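PDB 7BOP: alpha-1,2-mannosyltransferase (Ktr4), putative from Neosartorya fumigata, which is a putative fungal glycosyltransferase of the GT-A class that binds guanosine-5'-diphosphate and a manganese ion. Local coordinates for residues Y189-E194 and F283-L288; Y218-N223 and V333-D338; T276-S281 and D316-S321. All blocks are in the same frame, centred on the assembly; numbering follows the deposited sequence.

Interaction 1 of 3, residues Y189-E194 and F283-L288; sequences YYWRVE and FEIGDL. With MN (manganese (II) ion), chain G; GDP (guanosine-5'-diphosphate), chain H.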
loop_
_atom_site.group_PDB
_atom_site.type_symbol
_atom_site.label_atom_id
_atom_site.label_comp_id
_atom_site.label_asym_id
_atom_site.label_seq_id
_atom_site.Cartn_x
_atom_site.Cartn_y
_atom_site.Cartn_z
ATOM N N TYR A 189 -12.680 -4.912 -5.064
ATOM C CA TYR A 189 -11.219 -5.035 -4.920
ATOM C C TYR A 189 -10.485 -4.023 -5.757
ATOM O O TYR A 189 -10.952 -3.618 -6.822
ATOM C CB TYR A 189 -10.741 -6.453 -5.258
ATOM C CG TYR A 189 -11.362 -7.503 -4.367
ATOM C CD1 TYR A 189 -10.791 -7.833 -3.143
ATOM C CD2 TYR A 189 -12.539 -8.148 -4.738
ATOM C CE1 TYR A 189 -11.369 -8.784 -2.310
ATOM C CE2 TYR A 189 -13.127 -9.098 -3.915
ATOM C CZ TYR A 189 -12.543 -9.414 -2.703
ATOM O OH TYR A 189 -13.130 -10.354 -1.884
ATOM N N TYR A 190 -9.323 -3.608 -5.268
ATOM C CA TYR A 190 -8.472 -2.689 -5.991
ATOM C C TYR A 190 -7.033 -3.168 -5.913
ATOM O O TYR A 190 -6.647 -3.854 -4.953
ATOM C CB TYR A 190 -8.603 -1.269 -5.427
ATOM C CG TYR A 190 -7.938 -1.089 -4.069
ATOM C CD1 TYR A 190 -8.577 -1.498 -2.907
ATOM C CD2 TYR A 190 -6.665 -0.517 -3.957
ATOM C CE1 TYR A 190 -7.973 -1.354 -1.665
ATOM C CE2 TYR A 190 -6.055 -0.359 -2.714
ATOM C CZ TYR A 190 -6.713 -0.787 -1.577
ATOM O OH TYR A 190 -6.131 -0.657 -0.338
ATOM N N TRP A 191 -6.266 -2.809 -6.933
ATOM C CA TRP A 191 -4.805 -2.967 -6.955
ATOM C C TRP A 191 -4.275 -1.559 -7.199
ATOM O O TRP A 191 -4.400 -1.017 -8.300
ATOM C CB TRP A 191 -4.377 -3.941 -8.059
ATOM C CG TRP A 191 -2.894 -4.246 -8.177
ATOM C CD1 TRP A 191 -1.847 -3.497 -7.717
ATOM C CD2 TRP A 191 -2.310 -5.377 -8.834
ATOM N NE1 TRP A 191 -0.663 -4.092 -8.024
ATOM C CE2 TRP A 191 -0.907 -5.252 -8.708
ATOM C CE3 TRP A 191 -2.835 -6.495 -9.496
ATOM C CZ2 TRP A 191 -0.019 -6.198 -9.218
ATOM C CZ3 TRP A 191 -1.949 -7.439 -10.016
ATOM C CH2 TRP A 191 -0.551 -7.284 -9.868
ATOM N N ARG A 192 -3.700 -0.967 -6.155
ATOM C CA ARG A 192 -3.124 0.362 -6.235
ATOM C C ARG A 192 -1.752 0.314 -6.900
ATOM O O ARG A 192 -0.893 -0.485 -6.518
ATOM C CB ARG A 192 -3.014 0.987 -4.840
ATOM C CG ARG A 192 -2.241 2.299 -4.819
ATOM C CD ARG A 192 -2.379 2.981 -3.476
ATOM N NE ARG A 192 -1.308 3.945 -3.259
ATOM C CZ ARG A 192 -1.016 4.502 -2.084
ATOM N NH1 ARG A 192 -1.722 4.209 -0.992
ATOM N NH2 ARG A 192 0.000 5.358 -2.004
ATOM N N VAL A 193 -1.552 1.211 -7.860
ATOM C CA VAL A 193 -0.335 1.304 -8.632
ATOM C C VAL A 193 0.165 2.747 -8.590
ATOM O O VAL A 193 -0.634 3.687 -8.657
ATOM C CB VAL A 193 -0.609 0.915 -10.107
ATOM C CG1 VAL A 193 0.673 0.925 -10.920
ATOM C CG2 VAL A 193 -1.285 -0.447 -10.171
ATOM N N GLU A 194 1.484 2.914 -8.490
ATOM C CA GLU A 194 2.124 4.216 -8.587
ATOM C C GLU A 194 3.014 4.284 -9.813
ATOM O O GLU A 194 3.529 3.261 -10.254
ATOM C CB GLU A 194 3.006 4.484 -7.364
ATOM C CG GLU A 194 2.223 4.777 -6.102
ATOM C CD GLU A 194 3.014 5.501 -5.014
ATOM O OE1 GLU A 194 2.391 5.589 -3.934
ATOM O OE2 GLU A 194 4.196 5.976 -5.199
ATOM N N PHE A 283 2.297 -0.126 -3.231
ATOM C CA PHE A 283 1.662 -1.362 -3.706
ATOM C C PHE A 283 0.599 -1.773 -2.700
ATOM O O PHE A 283 0.902 -1.883 -1.501
ATOM C CB PHE A 283 2.693 -2.504 -3.803
ATOM C CG PHE A 283 2.081 -3.861 -4.088
ATOM C CD1 PHE A 283 1.535 -4.634 -3.061
ATOM C CD2 PHE A 283 2.038 -4.360 -5.385
ATOM C CE1 PHE A 283 0.958 -5.865 -3.318
ATOM C CE2 PHE A 283 1.464 -5.599 -5.648
ATOM C CZ PHE A 283 0.922 -6.351 -4.614
ATOM N N GLU A 284 -0.616 -2.043 -3.180
ATOM C CA GLU A 284 -1.680 -2.633 -2.362
ATOM C C GLU A 284 -2.622 -3.399 -3.261
ATOM O O GLU A 284 -2.959 -2.915 -4.347
ATOM C CB GLU A 284 -2.524 -1.574 -1.643
ATOM C CG GLU A 284 -1.798 -0.764 -0.598
ATOM C CD GLU A 284 -2.719 0.069 0.280
ATOM O OE1 GLU A 284 -2.368 0.248 1.469
ATOM O OE2 GLU A 284 -3.791 0.534 -0.192
ATOM N N ILE A 285 -3.037 -4.576 -2.807
ATOM C CA ILE A 285 -4.208 -5.254 -3.357
ATOM C C ILE A 285 -5.156 -5.417 -2.181
ATOM O O ILE A 285 -4.809 -6.076 -1.203
ATOM C CB ILE A 285 -3.859 -6.598 -4.005
ATOM C CG1 ILE A 285 -2.909 -6.375 -5.195
ATOM C CG2 ILE A 285 -5.137 -7.304 -4.459
ATOM C CD1 ILE A 285 -2.317 -7.638 -5.795
ATOM N N GLY A 286 -6.337 -4.802 -2.250
ATOM C CA GLY A 286 -7.194 -4.733 -1.076
ATOM C C GLY A 286 -8.679 -4.867 -1.321
ATOM O O GLY A 286 -9.157 -4.675 -2.437
ATOM N N ASP A 287 -9.381 -5.177 -0.239
ATOM C CA ASP A 287 -10.840 -5.255 -0.188
ATOM C C ASP A 287 -11.372 -3.888 0.235
ATOM O O ASP A 287 -11.261 -3.496 1.407
ATOM C CB ASP A 287 -11.219 -6.354 0.822
ATOM C CG ASP A 287 -12.724 -6.589 0.936
ATOM O OD1 ASP A 287 -13.529 -5.789 0.421
ATOM O OD2 ASP A 287 -13.084 -7.598 1.570
ATOM N N LEU A 288 -11.936 -3.155 -0.723
ATOM C CA LEU A 288 -12.552 -1.854 -0.470
ATOM C C LEU A 288 -13.587 -1.897 0.646
ATOM O O LEU A 288 -13.708 -0.926 1.386
ATOM C CB LEU A 288 -13.225 -1.293 -1.734
ATOM C CG LEU A 288 -12.300 -0.960 -2.904
ATOM C CD1 LEU A 288 -13.081 -0.843 -4.219
ATOM C CD2 LEU A 288 -11.514 0.306 -2.619
HETATM MN MN MN G . 5.907 6.968 -5.118
HETATM P PB GDP H . 6.146 8.703 -2.420
HETATM O O1B GDP H . 7.466 9.360 -2.702
HETATM O O2B GDP H . 5.894 7.418 -3.227
HETATM O O3B GDP H . 5.772 8.576 -0.956
HETATM O O3A GDP H . 5.120 9.832 -2.985
HETATM P PA GDP H . 4.646 10.002 -4.527
HETATM O O1A GDP H . 5.040 11.369 -5.033
HETATM O O2A GDP H . 5.029 8.719 -5.300
HETATM O "O5'" GDP H . 3.065 10.065 -4.235
HETATM C "C5'" GDP H . 2.326 8.889 -3.904
HETATM C "C4'" GDP H . 1.253 8.631 -4.959
HETATM O "O4'" GDP H . 0.327 9.722 -4.962
HETATM C "C3'" GDP H . 1.776 8.559 -6.386
HETATM O "O3'" GDP H . 0.918 7.664 -7.113
HETATM C "C2'" GDP H . 1.678 9.986 -6.902
HETATM O "O2'" GDP H . 1.509 10.036 -8.319
HETATM C "C1'" GDP H . 0.448 10.495 -6.159
HETATM N N9 GDP H . 0.410 11.923 -5.760
HETATM C C8 GDP H . 1.125 12.566 -4.794
HETATM N N7 GDP H . 0.740 13.862 -4.709
HETATM C C5 GDP H . -0.237 14.060 -5.616
HETATM C C6 GDP H . -1.087 15.186 -6.058
HETATM O O6 GDP H . -0.944 16.297 -5.521
HETATM N N1 GDP H . -1.997 14.976 -7.032
HETATM C C2 GDP H . -2.161 13.758 -7.612
HETATM N N2 GDP H . -3.082 13.582 -8.593
HETATM N N3 GDP H . -1.406 12.687 -7.260
HETATM C C4 GDP H . -0.461 12.779 -6.291
HETATM O O HOH W 1 -12.432 -10.155 0.552
HETATM O O HOH W 2 -4.333 3.220 -0.810
HETATM O O HOH W 3 5.971 7.009 -7.487
HETATM O O HOH W 4 7.896 8.153 -5.459
#

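Interaction 2 of 3, residues Y218-N223 and V333-D338; sequences YGFTIN and VHWFRD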
loop_
_atom_site.group_PDB
_atom_site.type_symbol
_atom_site.label_atom_id
_atom_site.label_comp_id
_atom_site.label_asym_id
_atom_site.label_seq_id
_atom_site.Cartn_x
_atom_site.Cartn_y
_atom_site.Cartn_z
ATOM N N TYR A 218 -6.335 -7.941 2.345
ATOM C CA TYR A 218 -5.235 -7.068 1.943
ATOM C C TYR A 218 -4.018 -7.861 1.570
ATOM O O TYR A 218 -3.737 -8.897 2.174
ATOM C CB TYR A 218 -4.901 -6.150 3.112
ATOM C CG TYR A 218 -3.934 -5.028 2.863
ATOM C CD1 TYR A 218 -4.373 -3.794 2.398
ATOM C CD2 TYR A 218 -2.581 -5.170 3.181
ATOM C CE1 TYR A 218 -3.496 -2.738 2.239
ATOM C CE2 TYR A 218 -1.690 -4.119 3.026
ATOM C CZ TYR A 218 -2.143 -2.907 2.553
ATOM O OH TYR A 218 -1.244 -1.869 2.412
ATOM N N GLY A 219 -3.300 -7.367 0.571
ATOM C CA GLY A 219 -2.059 -7.953 0.132
ATOM C C GLY A 219 -0.966 -6.911 0.000
ATOM O O GLY A 219 -1.217 -5.798 -0.475
ATOM N N PHE A 220 0.243 -7.288 0.417
ATOM C CA PHE A 220 1.420 -6.416 0.368
ATOM C C PHE A 220 2.635 -7.142 -0.207
ATOM O O PHE A 220 2.655 -8.364 -0.286
ATOM C CB PHE A 220 1.743 -5.903 1.778
ATOM C CG PHE A 220 2.350 -6.935 2.685
ATOM C CD1 PHE A 220 1.549 -7.858 3.344
ATOM C CD2 PHE A 220 3.729 -6.978 2.900
ATOM C CE1 PHE A 220 2.096 -8.808 4.192
ATOM C CE2 PHE A 220 4.288 -7.938 3.740
ATOM C CZ PHE A 220 3.470 -8.856 4.388
ATOM N N THR A 221 3.653 -6.378 -0.589
ATOM C CA THR A 221 4.948 -6.948 -0.999
ATOM C C THR A 221 6.122 -6.564 -0.100
ATOM O O THR A 221 7.035 -7.361 0.047
ATOM C CB THR A 221 5.321 -6.538 -2.436
ATOM O OG1 THR A 221 5.178 -5.125 -2.564
ATOM C CG2 THR A 221 4.414 -7.232 -3.444
ATOM N N ILE A 222 6.102 -5.358 0.468
ATOM C CA ILE A 222 7.233 -4.794 1.230
ATOM C C ILE A 222 6.725 -4.282 2.586
ATOM O O ILE A 222 5.598 -3.809 2.692
ATOM C CB ILE A 222 7.949 -3.703 0.387
ATOM C CG1 ILE A 222 8.593 -4.356 -0.848
ATOM C CG2 ILE A 222 9.008 -2.944 1.191
ATOM C CD1 ILE A 222 9.235 -3.393 -1.847
ATOM N N ASN A 223 7.549 -4.424 3.625
ATOM C CA ASN A 223 7.165 -4.084 5.001
ATOM C C ASN A 223 8.339 -3.315 5.612
ATOM O O ASN A 223 9.428 -3.869 5.751
ATOM C CB ASN A 223 6.866 -5.364 5.785
ATOM C CG ASN A 223 6.100 -5.116 7.082
ATOM O OD1 ASN A 223 6.542 -4.370 7.962
ATOM N ND2 ASN A 223 4.941 -5.758 7.209
ATOM N N VAL A 333 -4.703 -11.247 5.736
ATOM C CA VAL A 333 -3.681 -10.367 5.168
ATOM C C VAL A 333 -2.610 -11.269 4.578
ATOM O O VAL A 333 -2.185 -12.234 5.224
ATOM C CB VAL A 333 -3.096 -9.411 6.233
ATOM C CG1 VAL A 333 -1.958 -8.564 5.649
ATOM C CG2 VAL A 333 -4.194 -8.518 6.787
ATOM N N HIS A 334 -2.183 -10.973 3.353
ATOM C CA HIS A 334 -1.338 -11.884 2.588
ATOM C C HIS A 334 -0.084 -11.188 2.061
ATOM O O HIS A 334 -0.152 -10.078 1.534
ATOM C CB HIS A 334 -2.149 -12.475 1.421
ATOM C CG HIS A 334 -1.341 -13.306 0.469
ATOM N ND1 HIS A 334 -0.757 -14.500 0.826
ATOM C CD2 HIS A 334 -1.049 -13.125 -0.842
ATOM C CE1 HIS A 334 -0.130 -15.014 -0.216
ATOM N NE2 HIS A 334 -0.291 -14.195 -1.239
ATOM N N TRP A 335 1.059 -11.836 2.239
ATOM C CA TRP A 335 2.307 -11.389 1.599
ATOM C C TRP A 335 2.371 -11.962 0.186
ATOM O O TRP A 335 2.531 -13.171 0.008
ATOM C CB TRP A 335 3.513 -11.864 2.400
ATOM C CG TRP A 335 4.839 -11.473 1.825
ATOM C CD1 TRP A 335 5.146 -10.319 1.182
ATOM C CD2 TRP A 335 6.048 -12.229 1.888
ATOM N NE1 TRP A 335 6.467 -10.312 0.814
ATOM C CE2 TRP A 335 7.049 -11.470 1.244
ATOM C CE3 TRP A 335 6.386 -13.478 2.427
ATOM C CZ2 TRP A 335 8.358 -11.922 1.109
ATOM C CZ3 TRP A 335 7.689 -13.929 2.290
ATOM C CH2 TRP A 335 8.659 -13.155 1.637
ATOM N N PHE A 336 2.267 -11.090 -0.811
ATOM C CA PHE A 336 2.391 -11.482 -2.218
ATOM C C PHE A 336 3.868 -11.618 -2.562
ATOM O O PHE A 336 4.411 -10.852 -3.348
ATOM C CB PHE A 336 1.704 -10.461 -3.147
ATOM C CG PHE A 336 0.249 -10.717 -3.351
ATOM C CD1 PHE A 336 -0.171 -11.766 -4.162
ATOM C CD2 PHE A 336 -0.703 -9.932 -2.731
ATOM C CE1 PHE A 336 -1.530 -12.004 -4.365
ATOM C CE2 PHE A 336 -2.058 -10.177 -2.924
ATOM C CZ PHE A 336 -2.464 -11.210 -3.737
ATOM N N ARG A 337 4.502 -12.632 -1.989
ATOM C CA ARG A 337 5.925 -12.874 -2.180
ATOM C C ARG A 337 6.281 -13.138 -3.640
ATOM O O ARG A 337 7.380 -12.806 -4.067
ATOM C CB ARG A 337 6.407 -14.039 -1.314
ATOM C CG ARG A 337 5.829 -15.410 -1.654
ATOM C CD ARG A 337 5.586 -16.221 -0.390
ATOM N NE ARG A 337 6.779 -16.867 0.070
ATOM C CZ ARG A 337 7.009 -17.328 1.303
ATOM N NH1 ARG A 337 6.143 -17.221 2.319
ATOM N NH2 ARG A 337 8.172 -17.905 1.512
ATOM N N ASP A 338 5.332 -13.692 -4.393
ATOM C CA ASP A 338 5.524 -14.021 -5.808
ATOM C C ASP A 338 5.367 -12.864 -6.791
ATOM O O ASP A 338 5.626 -13.048 -7.986
ATOM C CB ASP A 338 4.601 -15.183 -6.223
ATOM C CG ASP A 338 3.117 -14.909 -5.948
ATOM O OD1 ASP A 338 2.791 -14.265 -4.924
ATOM O OD2 ASP A 338 2.273 -15.369 -6.739
#

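Interaction 3 of 3, residues T276-S281 and D316-S321; sequences TCHFWS and DAPVHS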
loop_
_atom_site.group_PDB
_atom_site.type_symbol
_atom_site.label_atom_id
_atom_site.label_comp_id
_atom_site.label_asym_id
_atom_site.label_seq_id
_atom_site.Cartn_x
_atom_site.Cartn_y
_atom_site.Cartn_z
ATOM N N THR A 276 6.320 1.785 14.113
ATOM C CA THR A 276 6.383 2.524 12.839
ATOM C C THR A 276 6.342 1.602 11.622
ATOM O O THR A 276 6.316 2.087 10.488
ATOM C CB THR A 276 7.588 3.489 12.698
ATOM O OG1 THR A 276 8.776 2.750 12.376
ATOM C CG2 THR A 276 7.770 4.349 13.950
ATOM N N CYS A 277 6.299 0.290 11.842
ATOM C CA CYS A 277 6.292 -0.657 10.745
ATOM C C CYS A 277 4.959 -0.614 10.007
ATOM O O CYS A 277 3.891 -0.435 10.606
ATOM C CB CYS A 277 6.590 -2.070 11.223
ATOM S SG CYS A 277 8.278 -2.204 11.838
ATOM N N HIS A 278 5.047 -0.753 8.692
ATOM C CA HIS A 278 3.892 -0.606 7.850
ATOM C C HIS A 278 4.085 -1.377 6.572
ATOM O O HIS A 278 5.213 -1.589 6.106
ATOM C CB HIS A 278 3.648 0.881 7.550
ATOM C CG HIS A 278 4.796 1.570 6.875
ATOM N ND1 HIS A 278 5.843 2.134 7.576
ATOM C CD2 HIS A 278 5.054 1.802 5.565
ATOM C CE1 HIS A 278 6.694 2.679 6.725
ATOM N NE2 HIS A 278 6.236 2.497 5.501
ATOM N N PHE A 279 2.959 -1.789 6.010
ATOM C CA PHE A 279 2.914 -2.342 4.668
ATOM C C PHE A 279 3.176 -1.168 3.744
ATOM O O PHE A 279 2.628 -0.084 3.949
ATOM C CB PHE A 279 1.536 -2.932 4.397
ATOM C CG PHE A 279 1.105 -3.949 5.420
ATOM C CD1 PHE A 279 1.811 -5.136 5.578
ATOM C CD2 PHE A 279 -0.009 -3.725 6.215
ATOM C CE1 PHE A 279 1.416 -6.076 6.514
ATOM C CE2 PHE A 279 -0.410 -4.657 7.151
ATOM C CZ PHE A 279 0.295 -5.838 7.298
ATOM N N TRP A 280 4.033 -1.354 2.750
ATOM C CA TRP A 280 4.475 -0.222 1.954
ATOM C C TRP A 280 3.443 0.050 0.861
ATOM O O TRP A 280 3.466 -0.560 -0.207
ATOM C CB TRP A 280 5.878 -0.443 1.384
ATOM C CG TRP A 280 6.606 0.826 1.080
ATOM C CD1 TRP A 280 6.428 2.044 1.681
ATOM C CD2 TRP A 280 7.665 1.002 0.139
ATOM N NE1 TRP A 280 7.286 2.963 1.163
ATOM C CE2 TRP A 280 8.069 2.358 0.217
ATOM C CE3 TRP A 280 8.298 0.162 -0.772
ATOM C CZ2 TRP A 280 9.083 2.888 -0.584
ATOM C CZ3 TRP A 280 9.317 0.687 -1.568
ATOM C CH2 TRP A 280 9.693 2.039 -1.470
ATOM N N SER A 281 2.564 1.000 1.162
ATOM C CA SER A 281 1.279 1.162 0.476
ATOM C C SER A 281 1.312 1.625 -0.982
ATOM O O SER A 281 0.259 1.636 -1.631
ATOM C CB SER A 281 0.400 2.117 1.272
ATOM O OG SER A 281 0.935 3.426 1.217
ATOM N N ASP A 316 -0.561 7.303 4.659
ATOM C CA ASP A 316 -1.593 6.277 4.470
ATOM C C ASP A 316 -1.081 4.864 4.752
ATOM O O ASP A 316 -1.856 3.984 5.136
ATOM C CB ASP A 316 -2.223 6.348 3.073
ATOM C CG ASP A 316 -1.208 6.234 1.973
ATOM O OD1 ASP A 316 -0.584 7.258 1.654
ATOM O OD2 ASP A 316 -1.036 5.125 1.447
ATOM N N ALA A 317 0.216 4.634 4.591
ATOM C CA ALA A 317 0.766 3.303 4.881
ATOM C C ALA A 317 0.642 2.937 6.382
ATOM O O ALA A 317 0.037 1.909 6.711
ATOM C CB ALA A 317 2.190 3.181 4.366
ATOM N N PRO A 318 1.189 3.774 7.293
ATOM C CA PRO A 318 0.984 3.455 8.712
ATOM C C PRO A 318 -0.496 3.437 9.124
ATOM O O PRO A 318 -0.891 2.576 9.893
ATOM C CB PRO A 318 1.773 4.551 9.451
ATOM C CG PRO A 318 2.061 5.597 8.448
ATOM C CD PRO A 318 2.122 4.903 7.126
ATOM N N VAL A 319 -1.301 4.345 8.586
ATOM C CA VAL A 319 -2.736 4.381 8.896
ATOM C C VAL A 319 -3.474 3.112 8.421
ATOM O O VAL A 319 -4.232 2.506 9.191
ATOM C CB VAL A 319 -3.396 5.681 8.370
ATOM C CG1 VAL A 319 -4.915 5.628 8.510
ATOM C CG2 VAL A 319 -2.841 6.894 9.119
ATOM N N HIS A 320 -3.252 2.704 7.176
ATOM C CA HIS A 320 -3.751 1.396 6.702
ATOM C C HIS A 320 -3.258 0.238 7.554
ATOM O O HIS A 320 -4.041 -0.646 7.931
ATOM C CB HIS A 320 -3.344 1.154 5.247
ATOM C CG HIS A 320 -4.116 1.978 4.267
ATOM N ND1 HIS A 320 -3.974 1.834 2.905
ATOM C CD2 HIS A 320 -5.050 2.941 4.448
ATOM C CE1 HIS A 320 -4.771 2.685 2.288
ATOM N NE2 HIS A 320 -5.435 3.373 3.202
ATOM N N SER A 321 -1.954 0.245 7.851
ATOM C CA SER A 321 -1.332 -0.850 8.586
ATOM C C SER A 321 -1.884 -0.994 9.990
ATOM O O SER A 321 -2.154 -2.112 10.442
ATOM C CB SER A 321 0.185 -0.664 8.640
ATOM O OG SER A 321 0.720 -0.587 7.329
#

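Interaction 1 of 3, residues Y189-E194 and F283-L288
One face of the W191 indole is covered by I285, whose CG1 lies 3.8 Å from the centroid of the five-membered ring while CD1 reaches on over the middle of the bicycle; the two side chains run alongside each other in the same direction. F283 meets that indole obliquely, its CE2 3.5 Å from W191 NE1 and the ring planes 71° apart. On the opposite face of the sheet the Y190 ring has G286 N over one face, toward the rim, and E284 OE2 at its edge, near the plane. Y190 OH donates to E284 OE2 at 2.6 Å, coming in from above the carboxylate plane. With CG between backbone N and carbonyl carbon (chi1 73°), the Y190 ring swings over the neighbouring strand, where its CD1 touches L288 CD2 at 3.5 Å. The backbones belong to the antiparallel pairing of strands 189-192 and 284-287 in the central mixed sheet of this GT-A domain. Y190 N binds G286 O at 3.0 Å and G286 N returns to Y190 O, a hydrogen-bonded pair flanked by the non-hydrogen-bonded pairs Y189–D287 and W191–I285. A water bridges Y189 OH to D287 OD2, while OD1 of D287 caps the following helix at D289 N. R192, its chain extended, puts NH2 3.1 Å from E194 OE1 in a salt bridge; its NH1 pairs with D316 and shares a water with E284 OE2. E194 OE2 binds manganese at 2.0 Å, beside H343, two waters and the GDP oxygens O2A and O2B.

Interaction 2 of 3, residues Y218-N223 and V333-D338
Two parallel strands of the central GT-A sheet meet here, with Y218 beside V333, G219 beside H334 and F220 beside W335. Their backbones are laced first by H334 N to Y218 O at 2.8 Å. F220 N then binds H334 O at 3.0 Å, and F336 N follows with F220 O at 2.8 Å. The last bond carries the ladder one step past the end of strand 333-335, to F336, the centre of an inverse gamma turn. A fourth bond comes from a side chain: W335 NE1, with the acceptor in its ring plane, reaches T221 O at 3.1 Å from 41° above the carbonyl plane. This ties the indole to the point where strand 218-224 leaves its regular course.

F220 and W335 share one face of the sheet. Chi1 of 74° sets the F220 ring between its own backbone N and carbonyl carbon and brings it across the partner strand, where W335 CA lies over the ring face, 4.0 Å from the centroid. W335 CD1 also comes over that face, 3.6 Å from F220 CE2; the planes are only 23° apart but slid so far that the rings barely overlap. V333 CG1 touches the edge of the Y218 ring. On the other face, which G219 shares with H334, the edge of the F336 ring comes close to the glycine, CD2 standing 3.7 Å from G219 CA. H334 CD2 lies over the centre of that F336 ring.

Strand 284-287 borders strand 218-224 through backbone bonds between G219 and I285, while helix 376-382 packs against the F220 side through Y379 and F380, and F210 of helix 207-213 meets H334.

Interaction 3 of 3, residues T276-S281 and D316-S321
S321 points its hydroxyl at the strand: with OG anti to the carbonyl carbon (chi1 -58°), it accepts a hydrogen bond from F279 N at 2.9 Å and donates back to A317 O, one turn earlier in its own helix, at 2.7 Å. The hydroxyl is thus gripped between strand and helix backbone; A317 O takes a bond from S321 N as well. The F279 ring comes to S321 obliquely. A317 turns its methyl toward the other segment, where CB touches F279 O at 3.3 Å, the S281 hydroxyl and H278 CD2. In this way the first turns of helix 316-327 pack against strand 278-279, a short antiparallel neighbour of strand 218-224 in the GT-A sheet. The H278 imidazole has P318 CD over one face, toward the rim. Its rotation is fixed by a nearly straight bond (174°), lying in the ring plane, from ND1 to T276 O at 3.0 Å, while NE2 is hydrogen-bonded to a glycerol, probably from the crystallisation liquor. Next to T276, C277 turns away from the helix into its disulfide with C375. At the other end S281 OG donates to D316 OD2 at 2.6 Å, approaching from above the carboxylate plane; the same oxygen takes the salt bridge from R192.

How the interactions relate
E284 joins all three contacts: its OE1 lies 2.6 Å from Y218 OH of interaction 2 and 2.7 Å from H320 ND1 of interaction 3, both probable hydrogen bonds. Interactions 1 and 3 also meet where R192 NH1 reaches D316 OD2 at 2.7 Å. Strand 218-224 is the common neighbour in the sheet, pairing with 284-287 through G219 N and I285 O (2.7 Å) and, just past strand 278-279, through W280 N and I222 O (2.9 Å). Only interaction 1 supplies a manganese ligand, E194. The D316 side chain comes within about 6 Å of GDP, whereas that of T221 in interaction 2 stays about 13 Å from it.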